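Local coordinates for protein tryptophan synthase alpha chain (Aquifex aeolicus, PDB 2EKC) that probably cleaves indoleglycerol phosphate to indole and glyceraldehyde 3-phosphate, as the alpha subunit of the tetrameric enzyme that completes tryptophan biosynthesis, at residues R15-L19 and L256-E262; A18-M24 and T45-G51; F37-K42 and L88-F92; S85-R89 and K121-G125. One frame throughout, in Å; residues are numbered along the deposited sequence.

Contact 1: R15-L19 and L256-E262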
loop_
_atom_site.group_PDB
_atom_site.type_symbol
_atom_site.label_atom_id
_atom_site.label_comp_id
_atom_site.label_asym_id
_atom_site.label_seq_id
_atom_site.Cartn_x
_atom_site.Cartn_y
_atom_site.Cartn_z
ATOM N N ARG A 15 -9.459 11.757 -14.733
ATOM C CA ARG A 15 -10.557 12.055 -13.820
ATOM C C ARG A 15 -10.898 10.822 -12.982
ATOM O O ARG A 15 -12.064 10.466 -12.811
ATOM C CB ARG A 15 -11.787 12.534 -14.603
ATOM C CG ARG A 15 -11.492 13.702 -15.554
ATOM C CD ARG A 15 -12.776 14.354 -16.053
ATOM N NE ARG A 15 -12.534 15.497 -16.937
ATOM C CZ ARG A 15 -12.176 15.406 -18.215
ATOM N NH1 ARG A 15 -12.010 14.218 -18.781
ATOM N NH2 ARG A 15 -12.002 16.508 -18.935
ATOM N N GLU A 16 -9.862 10.181 -12.455
ATOM C CA GLU A 16 -10.028 8.985 -11.641
ATOM C C GLU A 16 -9.316 9.083 -10.295
ATOM O O GLU A 16 -8.393 9.882 -10.115
ATOM C CB GLU A 16 -9.467 7.771 -12.381
ATOM C CG GLU A 16 -10.219 7.363 -13.626
ATOM C CD GLU A 16 -9.647 6.103 -14.239
ATOM O OE1 GLU A 16 -9.007 5.324 -13.499
ATOM O OE2 GLU A 16 -9.842 5.882 -15.452
ATOM N N LYS A 17 -9.765 8.261 -9.354
ATOM C CA LYS A 17 -9.143 8.179 -8.042
ATOM C C LYS A 17 -8.372 6.866 -8.125
ATOM O O LYS A 17 -8.749 5.969 -8.887
ATOM C CB LYS A 17 -10.189 8.099 -6.929
ATOM C CG LYS A 17 -11.206 9.229 -6.944
ATOM C CD LYS A 17 -10.543 10.592 -6.968
ATOM C CE LYS A 17 -11.591 11.695 -6.983
ATOM N NZ LYS A 17 -10.982 13.035 -7.173
ATOM N N ALA A 18 -7.302 6.748 -7.353
ATOM C CA ALA A 18 -6.486 5.543 -7.391
ATOM C C ALA A 18 -7.037 4.389 -6.570
ATOM O O ALA A 18 -7.628 4.590 -5.511
ATOM C CB ALA A 18 -5.072 5.864 -6.916
ATOM N N LEU A 19 -6.858 3.176 -7.083
ATOM C CA LEU A 19 -7.254 1.980 -6.354
ATOM C C LEU A 19 -5.929 1.351 -5.949
ATOM O O LEU A 19 -5.110 1.007 -6.806
ATOM C CB LEU A 19 -8.027 0.992 -7.228
ATOM C CG LEU A 19 -8.176 -0.387 -6.558
ATOM C CD1 LEU A 19 -8.847 -0.236 -5.195
ATOM C CD2 LEU A 19 -8.978 -1.324 -7.444
ATOM N N LEU A 256 -14.668 -2.167 -7.822
ATOM C CA LEU A 256 -14.162 -1.109 -6.953
ATOM C C LEU A 256 -13.679 0.063 -7.800
ATOM O O LEU A 256 -13.967 1.222 -7.505
ATOM C CB LEU A 256 -13.005 -1.632 -6.099
ATOM C CG LEU A 256 -13.345 -2.708 -5.067
ATOM C CD1 LEU A 256 -12.071 -3.193 -4.379
ATOM C CD2 LEU A 256 -14.322 -2.135 -4.046
ATOM N N LYS A 257 -12.944 -0.256 -8.861
ATOM C CA LYS A 257 -12.416 0.757 -9.763
ATOM C C LYS A 257 -13.553 1.526 -10.441
ATOM O O LYS A 257 -13.380 2.674 -10.847
ATOM C CB LYS A 257 -11.517 0.093 -10.812
ATOM C CG LYS A 257 -10.743 1.068 -11.677
ATOM C CD LYS A 257 -9.879 1.998 -10.834
ATOM C CE LYS A 257 -9.377 3.153 -11.675
ATOM N NZ LYS A 257 -8.653 4.181 -10.889
ATOM N N GLU A 258 -14.716 0.891 -10.564
ATOM C CA GLU A 258 -15.876 1.542 -11.168
ATOM C C GLU A 258 -16.329 2.707 -10.297
ATOM O O GLU A 258 -16.742 3.748 -10.804
ATOM C CB GLU A 258 -17.029 0.546 -11.338
ATOM C CG GLU A 258 -17.074 -0.105 -12.712
ATOM C CD GLU A 258 -18.185 -1.134 -12.841
ATOM O OE1 GLU A 258 -19.314 -0.862 -12.376
ATOM O OE2 GLU A 258 -17.929 -2.211 -13.421
ATOM N N GLY A 259 -16.251 2.528 -8.984
ATOM C CA GLY A 259 -16.650 3.587 -8.077
ATOM C C GLY A 259 -15.597 4.672 -7.926
ATOM O O GLY A 259 -15.760 5.591 -7.122
ATOM N N LEU A 260 -14.521 4.577 -8.700
ATOM C CA LEU A 260 -13.437 5.552 -8.634
ATOM C C LEU A 260 -13.295 6.386 -9.904
ATOM O O LEU A 260 -12.277 7.058 -10.104
ATOM C CB LEU A 260 -12.112 4.833 -8.344
ATOM C CG LEU A 260 -12.060 4.063 -7.019
ATOM C CD1 LEU A 260 -10.722 3.359 -6.872
ATOM C CD2 LEU A 260 -12.286 5.027 -5.868
ATOM N N ARG A 261 -14.313 6.350 -10.758
ATOM C CA ARG A 261 -14.282 7.100 -12.009
ATOM C C ARG A 261 -15.316 8.219 -12.038
ATOM O O ARG A 261 -16.414 8.085 -11.490
ATOM C CB ARG A 261 -14.547 6.172 -13.197
ATOM C CG ARG A 261 -13.633 4.966 -13.298
ATOM C CD ARG A 261 -14.108 4.057 -14.419
ATOM N NE ARG A 261 -13.437 2.760 -14.420
ATOM C CZ ARG A 261 -12.140 2.591 -14.650
ATOM N NH1 ARG A 261 -11.368 3.640 -14.897
ATOM N NH2 ARG A 261 -11.617 1.373 -14.636
ATOM N N GLU A 262 -14.950 9.322 -12.680
ATOM C CA GLU A 262 -15.840 10.464 -12.824
ATOM C C GLU A 262 -15.752 10.971 -14.264
ATOM O O GLU A 262 -16.117 12.135 -14.523
ATOM C CB GLU A 262 -15.448 11.564 -11.832
ATOM C CG GLU A 262 -15.644 11.153 -10.376
ATOM C CD GLU A 262 -15.278 12.244 -9.390
ATOM O OE1 GLU A 262 -14.785 13.309 -9.821
ATOM O OE2 GLU A 262 -15.482 12.034 -8.173
ATOM O OXT GLU A 262 -15.332 10.178 -15.131
HETATM O O HOH W 1 -13.926 14.449 -6.607
#
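Arg15, at positive phi, ends the preceding helix in a Schellman motif, and its carbonyl O accepts the amide N of Glu262, the C-terminal residue, at 3.1 Å. Glu16 forms a single backbone bridge with Arg261 and sends its carboxylate into a small ionic network: OE2 lies 2.8 Å from Arg261 NH1, while OE1, less securely placed, pairs with Lys257 NZ at 2.9 Å. Lys17 donates its N to Leu260 O (2.9 Å) and receives Lys257 NZ on its O (2.7 Å); that ammonium also bridges to Asp46. The strand begins at Ala18, and Ala18 O lies 3.6 Å from Leu260 CD1. Leu19 closes the apolar end, its CB 3.6 Å from Leu260 CD1 and its CD2 4.3 Å from Leu256 CB. The turn 258-261 thus folds the tail after helix 246-258 back along the entry to the first barrel strand, between helix 3-14, where Leu11 touches Glu16 and Lys257, and helix 218-225, where Ala221 meets Leu260.

Contact 2: A18-M24 and T45-G51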
loop_
_atom_site.group_PDB
_atom_site.type_symbol
_atom_site.label_atom_id
_atom_site.label_comp_id
_atom_site.label_asym_id
_atom_site.label_seq_id
_atom_site.Cartn_x
_atom_site.Cartn_y
_atom_site.Cartn_z
ATOM N N ALA A 18 -7.302 6.748 -7.353
ATOM C CA ALA A 18 -6.486 5.543 -7.391
ATOM C C ALA A 18 -7.037 4.389 -6.570
ATOM O O ALA A 18 -7.628 4.590 -5.511
ATOM C CB ALA A 18 -5.072 5.864 -6.916
ATOM N N LEU A 19 -6.858 3.176 -7.083
ATOM C CA LEU A 19 -7.254 1.980 -6.354
ATOM C C LEU A 19 -5.929 1.351 -5.949
ATOM O O LEU A 19 -5.110 1.007 -6.806
ATOM C CB LEU A 19 -8.027 0.992 -7.228
ATOM C CG LEU A 19 -8.176 -0.387 -6.558
ATOM C CD1 LEU A 19 -8.847 -0.236 -5.195
ATOM C CD2 LEU A 19 -8.978 -1.324 -7.444
ATOM N N VAL A 20 -5.706 1.240 -4.645
ATOM C CA VAL A 20 -4.483 0.643 -4.121
ATOM C C VAL A 20 -4.861 -0.746 -3.619
ATOM O O VAL A 20 -5.661 -0.869 -2.696
ATOM C CB VAL A 20 -3.929 1.482 -2.949
ATOM C CG1 VAL A 20 -2.660 0.861 -2.412
ATOM C CG2 VAL A 20 -3.669 2.904 -3.410
ATOM N N SER A 21 -4.303 -1.787 -4.235
ATOM C CA SER A 21 -4.614 -3.159 -3.846
ATOM C C SER A 21 -3.488 -3.778 -3.034
ATOM O O SER A 21 -2.311 -3.687 -3.396
ATOM C CB SER A 21 -4.892 -4.015 -5.085
ATOM O OG SER A 21 -5.971 -3.473 -5.823
ATOM N N TYR A 22 -3.870 -4.426 -1.942
ATOM C CA TYR A 22 -2.923 -5.045 -1.034
ATOM C C TYR A 22 -3.116 -6.559 -0.969
ATOM O O TYR A 22 -4.203 -7.045 -0.648
ATOM C CB TYR A 22 -3.100 -4.383 0.344
ATOM C CG TYR A 22 -2.303 -4.941 1.505
ATOM C CD1 TYR A 22 -1.027 -5.474 1.330
ATOM C CD2 TYR A 22 -2.821 -4.887 2.802
ATOM C CE1 TYR A 22 -0.286 -5.947 2.422
ATOM C CE2 TYR A 22 -2.092 -5.351 3.898
ATOM C CZ TYR A 22 -0.829 -5.881 3.701
ATOM O OH TYR A 22 -0.122 -6.352 4.786
ATOM N N LEU A 23 -2.057 -7.296 -1.304
ATOM C CA LEU A 23 -2.064 -8.758 -1.266
ATOM C C LEU A 23 -0.777 -9.214 -0.582
ATOM O O LEU A 23 0.210 -8.478 -0.562
ATOM C CB LEU A 23 -2.132 -9.352 -2.683
ATOM C CG LEU A 23 -3.473 -9.329 -3.426
ATOM C CD1 LEU A 23 -3.275 -9.833 -4.855
ATOM C CD2 LEU A 23 -4.481 -10.199 -2.691
ATOM N N MET A 24 -0.792 -10.421 -0.029
ATOM C CA MET A 24 0.368 -10.974 0.675
ATOM C C MET A 24 1.126 -12.001 -0.161
ATOM O O MET A 24 0.528 -12.923 -0.709
ATOM C CB MET A 24 -0.091 -11.633 1.983
ATOM C CG MET A 24 1.036 -12.231 2.819
ATOM S SD MET A 24 2.018 -10.957 3.638
ATOM C CE MET A 24 0.802 -10.308 4.757
ATOM N N THR A 45 -5.964 -2.071 -10.928
ATOM C CA THR A 45 -5.213 -1.595 -9.769
ATOM C C THR A 45 -4.218 -0.524 -10.232
ATOM O O THR A 45 -3.477 -0.727 -11.192
ATOM C CB THR A 45 -4.462 -2.767 -9.083
ATOM O OG1 THR A 45 -5.413 -3.626 -8.438
ATOM C CG2 THR A 45 -3.471 -2.252 -8.057
ATOM N N ASP A 46 -4.211 0.617 -9.549
ATOM C CA ASP A 46 -3.318 1.723 -9.902
ATOM C C ASP A 46 -2.010 1.715 -9.127
ATOM O O ASP A 46 -0.969 2.125 -9.643
ATOM C CB ASP A 46 -4.032 3.048 -9.667
ATOM C CG ASP A 46 -5.278 3.180 -10.515
ATOM O OD1 ASP A 46 -5.129 3.229 -11.752
ATOM O OD2 ASP A 46 -6.395 3.220 -9.950
ATOM N N ILE A 47 -2.074 1.264 -7.881
ATOM C CA ILE A 47 -0.899 1.203 -7.019
ATOM C C ILE A 47 -0.963 -0.114 -6.269
ATOM O O ILE A 47 -1.997 -0.462 -5.695
ATOM C CB ILE A 47 -0.891 2.363 -6.000
ATOM C CG1 ILE A 47 -0.772 3.699 -6.736
ATOM C CG2 ILE A 47 0.268 2.186 -5.010
ATOM C CD1 ILE A 47 -0.929 4.907 -5.832
ATOM N N LEU A 48 0.144 -0.842 -6.269
ATOM C CA LEU A 48 0.189 -2.134 -5.608
ATOM C C LEU A 48 0.915 -2.108 -4.273
ATOM O O LEU A 48 1.971 -1.493 -4.149
ATOM C CB LEU A 48 0.871 -3.149 -6.531
ATOM C CG LEU A 48 0.869 -4.611 -6.093
ATOM C CD1 LEU A 48 -0.566 -5.130 -6.113
ATOM C CD2 LEU A 48 1.749 -5.435 -7.022
ATOM N N GLU A 49 0.331 -2.754 -3.263
ATOM C CA GLU A 49 0.981 -2.862 -1.964
ATOM C C GLU A 49 1.356 -4.339 -1.862
ATOM O O GLU A 49 0.484 -5.215 -1.899
ATOM C CB GLU A 49 0.050 -2.499 -0.807
ATOM C CG GLU A 49 -0.496 -1.088 -0.827
ATOM C CD GLU A 49 -1.124 -0.709 0.505
ATOM O OE1 GLU A 49 -1.707 -1.598 1.158
ATOM O OE2 GLU A 49 -1.040 0.476 0.893
ATOM N N ILE A 50 2.649 -4.605 -1.742
ATOM C CA ILE A 50 3.164 -5.968 -1.664
ATOM C C ILE A 50 3.460 -6.353 -0.222
ATOM O O ILE A 50 4.342 -5.771 0.408
ATOM C CB ILE A 50 4.459 -6.091 -2.507
ATOM C CG1 ILE A 50 4.179 -5.639 -3.947
ATOM C CG2 ILE A 50 4.973 -7.524 -2.472
ATOM C CD1 ILE A 50 5.405 -5.686 -4.887
ATOM N N GLY A 51 2.721 -7.334 0.298
ATOM C CA GLY A 51 2.912 -7.759 1.676
ATOM C C GLY A 51 4.113 -8.660 1.922
ATOM O O GLY A 51 4.261 -9.695 1.279
#
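Two neighbouring parallel strands, 18-24 and 47-51, pair here in the barrel wall, their axes 4.7 Å apart at closest approach and 18° from parallel. The odd-numbered residues of the first strand carry the ladder. Leu19 O accepts both Asp46 N (2.9 Å) and Ile47 N (3.2 Å); Ser21 N reaches Ile47 O (3.0 Å) and Ser21 O takes Glu49 N (2.8 Å); Leu23 N binds Glu49 O weakly (3.3 Å), and Leu23 O receives Gly51 N (2.9 Å). Before the second strand starts, Asp46 OD2 accepts Leu19 N at 2.9 Å, and the same carboxylate holds Lys257 in a salt bridge. Ser21 OG donates to Thr45 OG1 (2.7 Å) on the face shared with Leu48, Leu23 and Ile50. The other face carries Val20, Ile47, Tyr22, Glu49 and Met24. There Val20 CG2 packs on Ile47 CB (3.8 Å), Val20 CG1 comes within 3.3 Å of Glu49 CG, and Gly51 CA meets the edge of the Tyr22 ring, 3.8 Å from CE1; a CB on Gly51 would clash with Met24 SD. Glu49 is a predicted proton acceptor, and Tyr22 lies beside the other, Asp60. This is the first beta-alpha-beta unit of a TIM barrel, with the probable catalytic glutamate borne on its second strand.

Contact 3: F37-K42 and L88-F92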
loop_
_atom_site.group_PDB
_atom_site.type_symbol
_atom_site.label_atom_id
_atom_site.label_comp_id
_atom_site.label_asym_id
_atom_site.label_seq_id
_atom_site.Cartn_x
_atom_site.Cartn_y
_atom_site.Cartn_z
ATOM N N PHE A 37 -1.955 -11.434 -7.683
ATOM C CA PHE A 37 -1.309 -10.158 -7.989
ATOM C C PHE A 37 -1.535 -9.769 -9.454
ATOM O O PHE A 37 -1.894 -8.634 -9.758
ATOM C CB PHE A 37 0.194 -10.248 -7.702
ATOM C CG PHE A 37 0.572 -9.897 -6.281
ATOM C CD1 PHE A 37 0.415 -8.601 -5.806
ATOM C CD2 PHE A 37 1.107 -10.857 -5.431
ATOM C CE1 PHE A 37 0.791 -8.264 -4.500
ATOM C CE2 PHE A 37 1.485 -10.533 -4.127
ATOM C CZ PHE A 37 1.327 -9.234 -3.663
ATOM N N LYS A 38 -1.329 -10.717 -10.358
ATOM C CA LYS A 38 -1.517 -10.455 -11.778
ATOM C C LYS A 38 -2.968 -10.084 -12.086
ATOM O O LYS A 38 -3.235 -9.191 -12.892
ATOM C CB LYS A 38 -1.100 -11.681 -12.593
ATOM C CG LYS A 38 0.402 -11.933 -12.577
ATOM C CD LYS A 38 0.765 -13.186 -13.353
ATOM C CE LYS A 38 2.273 -13.324 -13.500
ATOM N NZ LYS A 38 2.645 -14.583 -14.205
ATOM N N GLU A 39 -3.900 -10.756 -11.419
ATOM C CA GLU A 39 -5.318 -10.512 -11.631
ATOM C C GLU A 39 -5.737 -9.102 -11.221
ATOM O O GLU A 39 -6.446 -8.424 -11.969
ATOM C CB GLU A 39 -6.143 -11.540 -10.858
ATOM C CG GLU A 39 -7.630 -11.527 -11.177
ATOM C CD GLU A 39 -7.915 -11.915 -12.619
ATOM O OE1 GLU A 39 -7.129 -12.701 -13.184
ATOM O OE2 GLU A 39 -8.930 -11.450 -13.181
ATOM N N VAL A 40 -5.303 -8.648 -10.046
ATOM C CA VAL A 40 -5.691 -7.310 -9.602
ATOM C C VAL A 40 -5.052 -6.229 -10.470
ATOM O O VAL A 40 -5.628 -5.157 -10.659
ATOM C CB VAL A 40 -5.358 -7.058 -8.093
ATOM C CG1 VAL A 40 -5.950 -8.178 -7.242
ATOM C CG2 VAL A 40 -3.856 -6.928 -7.875
ATOM N N LEU A 41 -3.878 -6.514 -11.017
ATOM C CA LEU A 41 -3.207 -5.549 -11.880
ATOM C C LEU A 41 -3.931 -5.456 -13.220
ATOM O O LEU A 41 -4.126 -4.365 -13.759
ATOM C CB LEU A 41 -1.748 -5.956 -12.104
ATOM C CG LEU A 41 -0.846 -5.835 -10.870
ATOM C CD1 LEU A 41 0.473 -6.529 -11.127
ATOM C CD2 LEU A 41 -0.634 -4.366 -10.528
ATOM N N LYS A 42 -4.338 -6.607 -13.747
ATOM C CA LYS A 42 -5.036 -6.664 -15.027
ATOM C C LYS A 42 -6.413 -6.013 -14.961
ATOM O O LYS A 42 -6.934 -5.535 -15.973
ATOM C CB LYS A 42 -5.184 -8.122 -15.476
ATOM C CG LYS A 42 -5.947 -8.313 -16.783
ATOM C CD LYS A 42 -6.092 -9.790 -17.137
ATOM C CE LYS A 42 -6.932 -9.991 -18.396
ATOM N NZ LYS A 42 -8.298 -9.411 -18.258
ATOM N N LEU A 88 6.640 -9.045 -11.536
ATOM C CA LEU A 88 5.507 -8.191 -11.884
ATOM C C LEU A 88 5.957 -6.901 -12.568
ATOM O O LEU A 88 5.275 -6.389 -13.455
ATOM C CB LEU A 88 4.695 -7.849 -10.628
ATOM C CG LEU A 88 3.975 -9.007 -9.926
ATOM C CD1 LEU A 88 3.264 -8.483 -8.706
ATOM C CD2 LEU A 88 2.976 -9.658 -10.886
ATOM N N ARG A 89 7.104 -6.380 -12.148
ATOM C CA ARG A 89 7.641 -5.155 -12.716
ATOM C C ARG A 89 7.841 -5.268 -14.227
ATOM O O ARG A 89 7.631 -4.303 -14.960
ATOM C CB ARG A 89 8.969 -4.796 -12.042
ATOM C CG ARG A 89 9.673 -3.589 -12.661
ATOM C CD ARG A 89 8.734 -2.395 -12.733
ATOM N NE ARG A 89 8.442 -1.840 -11.415
ATOM C CZ ARG A 89 7.272 -1.311 -11.071
ATOM N NH1 ARG A 89 6.273 -1.271 -11.946
ATOM N NH2 ARG A 89 7.105 -0.808 -9.855
ATOM N N LYS A 90 8.236 -6.448 -14.691
ATOM C CA LYS A 90 8.463 -6.651 -16.116
ATOM C C LYS A 90 7.170 -6.575 -16.921
ATOM O O LYS A 90 7.171 -6.124 -18.064
ATOM C CB LYS A 90 9.144 -8.003 -16.363
ATOM C CG LYS A 90 10.426 -8.207 -15.567
ATOM C CD LYS A 90 11.351 -9.244 -16.214
ATOM C CE LYS A 90 10.679 -10.598 -16.393
ATOM N NZ LYS A 90 10.353 -11.257 -15.103
ATOM N N GLU A 91 6.065 -6.998 -16.314
ATOM C CA GLU A 91 4.772 -6.994 -16.990
ATOM C C GLU A 91 3.990 -5.696 -16.828
ATOM O O GLU A 91 3.168 -5.357 -17.673
ATOM C CB GLU A 91 3.925 -8.159 -16.482
ATOM C CG GLU A 91 4.639 -9.491 -16.533
ATOM C CD GLU A 91 3.847 -10.595 -15.872
ATOM O OE1 GLU A 91 2.748 -10.917 -16.368
ATOM O OE2 GLU A 91 4.323 -11.136 -14.851
ATOM N N PHE A 92 4.240 -4.976 -15.739
ATOM C CA PHE A 92 3.542 -3.721 -15.471
ATOM C C PHE A 92 4.580 -2.652 -15.142
ATOM O O PHE A 92 4.761 -2.276 -13.986
ATOM C CB PHE A 92 2.572 -3.923 -14.305
ATOM C CG PHE A 92 1.552 -4.994 -14.560
ATOM C CD1 PHE A 92 0.350 -4.692 -15.186
ATOM C CD2 PHE A 92 1.814 -6.316 -14.222
ATOM C CE1 PHE A 92 -0.576 -5.691 -15.475
ATOM C CE2 PHE A 92 0.893 -7.322 -14.506
ATOM C CZ PHE A 92 -0.303 -7.008 -15.133
#
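Leu41 is the main knob on the 37-42 side, its CA-to-CB bond directed at 88-92, where Leu88 and Phe92 lie one helical turn apart and offer a hollow between them. CD1 of Leu41 sits 4.0 Å from Leu88 CD2 and 3.4 Å from Phe92 CD2, and its CB rests over the Phe92 ring, 3.6 Å from the centroid and 17° off the normal, a CH-pi contact. In return Leu88 pushes into the space bounded by Phe37, Lys38 and Leu41: its CD1 approaches Phe37 CB (3.7 Å), its CD2 the Lys38 CG (3.8 Å). Helices 30-42 and 78-91 are neighbours in the outer layer of the TIM barrel, and beneath them Leu48 of strand 47-51 touches both Phe37 and Leu88. The Phe92 ring, just past the helix end, lies against the last turn of helix 30-42, with CE1 4.2 Å from Lys42 N. Toward solvent, the Lys38 side chain extends across the gap to a long salt bridge, NZ to Glu91 OE2, 3.9 Å.

Contact 4: S85-R89 and K121-G125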
loop_
_atom_site.group_PDB
_atom_site.type_symbol
_atom_site.label_atom_id
_atom_site.label_comp_id
_atom_site.label_asym_id
_atom_site.label_seq_id
_atom_site.Cartn_x
_atom_site.Cartn_y
_atom_site.Cartn_z
ATOM N N SER A 85 8.198 -9.091 -6.967
ATOM C CA SER A 85 8.172 -7.693 -7.400
ATOM C C SER A 85 8.854 -7.584 -8.767
ATOM O O SER A 85 8.319 -6.976 -9.694
ATOM C CB SER A 85 8.910 -6.801 -6.391
ATOM O OG SER A 85 9.096 -5.486 -6.905
ATOM N N GLU A 86 10.036 -8.176 -8.889
ATOM C CA GLU A 86 10.768 -8.127 -10.150
ATOM C C GLU A 86 9.945 -8.755 -11.280
ATOM O O GLU A 86 9.884 -8.224 -12.388
ATOM C CB GLU A 86 12.111 -8.848 -10.010
ATOM C CG GLU A 86 12.920 -8.904 -11.302
ATOM C CD GLU A 86 14.230 -9.655 -11.143
ATOM O OE1 GLU A 86 15.156 -9.117 -10.498
ATOM O OE2 GLU A 86 14.329 -10.792 -11.656
ATOM N N THR A 87 9.306 -9.883 -10.993
ATOM C CA THR A 87 8.489 -10.563 -11.989
ATOM C C THR A 87 7.331 -9.689 -12.471
ATOM O O THR A 87 7.073 -9.593 -13.672
ATOM C CB THR A 87 7.933 -11.883 -11.429
ATOM O OG1 THR A 87 9.023 -12.774 -11.154
ATOM C CG2 THR A 87 6.996 -12.539 -12.431
ATOM N N LEU A 88 6.640 -9.045 -11.536
ATOM C CA LEU A 88 5.507 -8.191 -11.884
ATOM C C LEU A 88 5.957 -6.901 -12.568
ATOM O O LEU A 88 5.275 -6.389 -13.455
ATOM C CB LEU A 88 4.695 -7.849 -10.628
ATOM C CG LEU A 88 3.975 -9.007 -9.926
ATOM C CD1 LEU A 88 3.264 -8.483 -8.706
ATOM C CD2 LEU A 88 2.976 -9.658 -10.886
ATOM N N ARG A 89 7.104 -6.380 -12.148
ATOM C CA ARG A 89 7.641 -5.155 -12.716
ATOM C C ARG A 89 7.841 -5.268 -14.227
ATOM O O ARG A 89 7.631 -4.303 -14.960
ATOM C CB ARG A 89 8.969 -4.796 -12.042
ATOM C CG ARG A 89 9.673 -3.589 -12.661
ATOM C CD ARG A 89 8.734 -2.395 -12.733
ATOM N NE ARG A 89 8.442 -1.840 -11.415
ATOM C CZ ARG A 89 7.272 -1.311 -11.071
ATOM N NH1 ARG A 89 6.273 -1.271 -11.946
ATOM N NH2 ARG A 89 7.105 -0.808 -9.855
ATOM N N LYS A 121 14.943 -4.418 -7.358
ATOM C CA LYS A 121 13.873 -5.320 -7.781
ATOM C C LYS A 121 12.531 -4.670 -8.123
ATOM O O LYS A 121 11.510 -5.352 -8.162
ATOM C CB LYS A 121 13.649 -6.397 -6.717
ATOM C CG LYS A 121 14.868 -7.255 -6.424
ATOM C CD LYS A 121 15.212 -8.162 -7.585
ATOM C CE LYS A 121 16.396 -9.056 -7.241
ATOM N NZ LYS A 121 16.733 -9.986 -8.352
ATOM N N GLY A 122 12.524 -3.363 -8.362
ATOM C CA GLY A 122 11.287 -2.703 -8.742
ATOM C C GLY A 122 10.429 -2.020 -7.693
ATOM O O GLY A 122 9.358 -1.510 -8.026
ATOM N N ILE A 123 10.863 -1.992 -6.439
ATOM C CA ILE A 123 10.060 -1.341 -5.401
ATOM C C ILE A 123 10.180 0.176 -5.533
ATOM O O ILE A 123 11.273 0.706 -5.731
ATOM C CB ILE A 123 10.504 -1.768 -3.978
ATOM C CG1 ILE A 123 10.268 -3.271 -3.778
ATOM C CG2 ILE A 123 9.737 -0.970 -2.929
ATOM C CD1 ILE A 123 8.797 -3.690 -3.861
ATOM N N ASP A 124 9.053 0.873 -5.430
ATOM C CA ASP A 124 9.046 2.324 -5.550
ATOM C C ASP A 124 9.092 3.046 -4.212
ATOM O O ASP A 124 9.650 4.138 -4.119
ATOM C CB ASP A 124 7.813 2.777 -6.328
ATOM C CG ASP A 124 7.876 2.378 -7.779
ATOM O OD1 ASP A 124 8.800 2.849 -8.473
ATOM O OD2 ASP A 124 7.017 1.591 -8.219
ATOM N N GLY A 125 8.498 2.441 -3.186
ATOM C CA GLY A 125 8.494 3.053 -1.866
ATOM C C GLY A 125 8.061 2.067 -0.798
ATOM O O GLY A 125 7.757 0.916 -1.110
#
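A Schellman motif ends helix 111-120, and the turn it makes before strand 125-127 is held against helix 78-91. Gly122 is the C-prime residue: its positive phi would jam a side chain against the preceding carbonyl, and a CB would also lie tight against Arg89 CB. The bare backbone of the turn can therefore lie close to the helix, with the CA atoms of Glu86 and Lys121 4.8 Å apart. Three helix side chains reach the loop. Ser85 OG donates to Lys121 O at 2.7 Å and also touches Ile123 CD1 (3.5 Å). Glu86, at the more open edge, forms a salt bridge between OE1 and Lys121 NZ, 2.8 Å. One turn on from Ser85, Arg89 uses NH2 twice, in a hydrogen bond to Gly122 O (3.0 Å) and a salt bridge to Asp124 OD2 (2.9 Å). Asp124 is itself anchored by the backbone N of Phe97 and by a salt bridge to Arg3, and the Arg89 guanidinium makes a cation-pi contact with Phe97, at the start of strand 97-100. Ile123 turns inward to touch Ile50 and Leu99 on the barrel strands. These polar contacts join helix 78-91, in the outer layer of the TIM barrel, to the alpha-to-beta loop between helix 111-120 and strand 125-127, the fourth strand of the barrel.

How the contacts relate
From the N terminus, the chain leaves helix 3-14 and enters strand 18-24, where contacts 1 and 2 both begin, sharing Ala18 and Leu19. Contact 2 closes a short loop around helix 30-42. Contact 3 starts on that helix, before contact 2 has closed, so the two cross, and it ends on helix 78-91. Contact 4 opens on the same helix, sharing Leu88 and Arg89, and closes just before strand 125-127. Contact 1 closes last, at the C terminus, enclosing contacts 3 and 4. Asp46 with Lys257 joins contacts 1 and 2; Leu48 and Ile50 carry contact 2 outward onto contacts 3 and 4, linking barrel wall to helical layer.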